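Local coordinates for protein type III effector NopAA (Sinorhizobium fredii USDA 257, PDB 6SDU) that hydrolyses xyloglucan as a type III secreted effector of the glycoside hydrolase 12 family, binding cellobiose in its cleft, at residues Tyr152-Val155 with Ala160-Asn163. Residues are numbered along the deposited sequence; the frame is centred on the assembly and turned at random.
Sequences YSNV and ATWN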
loop_
_atom_site.group_PDB
_atom_site.type_symbol
_atom_site.label_atom_id
_atom_site.label_comp_id
_atom_site.label_asym_id
_atom_site.label_seq_id
_atom_site.Cartn_x
_atom_site.Cartn_y
_atom_site.Cartn_z
ATOM N N TYR A 152 -1.468 -18.748 0.368
ATOM C CA TYR A 152 -1.056 -19.233 -0.945
ATOM C C TYR A 152 0.357 -18.739 -1.192
ATOM O O TYR A 152 0.700 -17.619 -0.801
ATOM C CB TYR A 152 -1.964 -18.738 -2.084
ATOM C CG TYR A 152 -3.434 -19.101 -1.959
ATOM C CD1 TYR A 152 -3.931 -20.285 -2.502
ATOM C CD2 TYR A 152 -4.329 -18.255 -1.304
ATOM C CE1 TYR A 152 -5.277 -20.617 -2.391
ATOM C CE2 TYR A 152 -5.671 -18.581 -1.179
ATOM C CZ TYR A 152 -6.139 -19.761 -1.729
ATOM O OH TYR A 152 -7.476 -20.097 -1.627
ATOM N N SER A 153 1.171 -19.571 -1.836
ATOM C CA SER A 153 2.565 -19.261 -2.111
ATOM C C SER A 153 2.832 -19.229 -3.613
ATOM O O SER A 153 2.213 -19.970 -4.386
ATOM C CB SER A 153 3.497 -20.278 -1.451
ATOM O OG SER A 153 3.607 -20.051 -0.056
ATOM N N ASN A 154 3.746 -18.333 -4.007
ATOM C CA ASN A 154 4.256 -18.190 -5.383
ATOM C C ASN A 154 3.134 -18.091 -6.413
ATOM O O ASN A 154 3.170 -18.698 -7.483
ATOM C CB ASN A 154 5.225 -19.320 -5.725
ATOM C CG ASN A 154 6.375 -19.395 -4.745
ATOM O OD1 ASN A 154 7.136 -18.433 -4.589
ATOM N ND2 ASN A 154 6.494 -20.522 -4.054
ATOM N N VAL A 155 2.159 -17.251 -6.111
ATOM C CA VAL A 155 1.041 -17.047 -7.017
ATOM C C VAL A 155 1.478 -16.074 -8.100
ATOM O O VAL A 155 1.969 -14.980 -7.808
ATOM C CB VAL A 155 -0.182 -16.522 -6.258
ATOM C CG1 VAL A 155 -1.339 -16.272 -7.224
ATOM C CG2 VAL A 155 -0.564 -17.501 -5.164
ATOM N N ALA A 160 3.184 -10.431 -11.896
ATOM C CA ALA A 160 4.247 -10.694 -10.934
ATOM C C ALA A 160 3.905 -11.944 -10.139
ATOM O O ALA A 160 2.814 -12.497 -10.260
ATOM C CB ALA A 160 4.474 -9.498 -10.003
ATOM N N THR A 161 4.873 -12.399 -9.346
ATOM C CA THR A 161 4.687 -13.527 -8.441
ATOM C C THR A 161 4.592 -13.014 -7.014
ATOM O O THR A 161 5.378 -12.151 -6.608
ATOM C CB THR A 161 5.825 -14.535 -8.579
ATOM O OG1 THR A 161 5.861 -15.010 -9.933
ATOM C CG2 THR A 161 5.618 -15.713 -7.628
ATOM N N TRP A 162 3.630 -13.537 -6.259
ATOM C CA TRP A 162 3.325 -13.013 -4.943
ATOM C C TRP A 162 3.119 -14.146 -3.959
ATOM O O TRP A 162 2.808 -15.273 -4.341
ATOM C CB TRP A 162 2.054 -12.151 -4.944
ATOM C CG TRP A 162 1.899 -11.148 -6.048
ATOM C CD1 TRP A 162 1.418 -11.380 -7.289
ATOM C CD2 TRP A 162 2.155 -9.733 -5.980
ATOM N NE1 TRP A 162 1.374 -10.214 -8.017
ATOM C CE2 TRP A 162 1.827 -9.188 -7.237
ATOM C CE3 TRP A 162 2.646 -8.881 -4.987
ATOM C CZ2 TRP A 162 1.965 -7.833 -7.526
ATOM C CZ3 TRP A 162 2.785 -7.525 -5.279
ATOM C CH2 TRP A 162 2.451 -7.021 -6.536
ATOM N N ASN A 163 3.281 -13.815 -2.677
ATOM C CA ASN A 163 2.817 -14.625 -1.555
ATOM C C ASN A 163 1.593 -13.934 -0.959
ATOM O O ASN A 163 1.594 -12.705 -0.804
ATOM C CB ASN A 163 3.904 -14.784 -0.493
ATOM C CG ASN A 163 4.967 -15.782 -0.895
ATOM O OD1 ASN A 163 4.717 -16.663 -1.722
ATOM N ND2 ASN A 163 6.166 -15.652 -0.310
#
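With chi1 at -76°, Asn163 sets its CG beside its own backbone N, and chi2 of -23° turns OD1 toward Asn154; Thr161, through the same choice for OG1, is left with CG2 lying against the Asn154 backbone. Both side chains attend a G1 beta bulge, in which Asn154 and Val155 together face Trp162 on an antiparallel edge of the mixed sheet of this GH12 beta-sandwich. Val155 and Trp162 form the hydrogen-bonded pair: Val155 N donates to Trp162 O at 2.7 Å, and Trp162 N returns a bond of 2.7 Å to Val155 O. The same Val155 O accepts a CA-H contact from Thr161 CA at 3.1 Å and lies near the plane of the Trp162 indole, at its CD1 edge. The extra residue, Asn154, takes a left-handed backbone conformation with phi and psi both positive, which bends the chain at the bulge. Asn154 N lies 3.2 Å from Trp162 O, at too poor an angle to bond. Asn154 N instead donates to Asn163 OD1 at 3.0 Å, with the hydrogen aimed almost straight at the oxygen (171°). The Asn163 amide is thus held at both ends, since ND2 donates to Ser129 O. Around the bulge, Trp162 NE1 bonds to Val157 O, while the Trp162 side chain packs on Leu178 and Arg180 of the neighbouring strand 174-180 and lies about 13 Å from the bound beta-D-glucopyranose. On the face of the sheet that carries Asn163, Thr161 CG2 rests on the bulge, 3.6 Å from Asn154 CA.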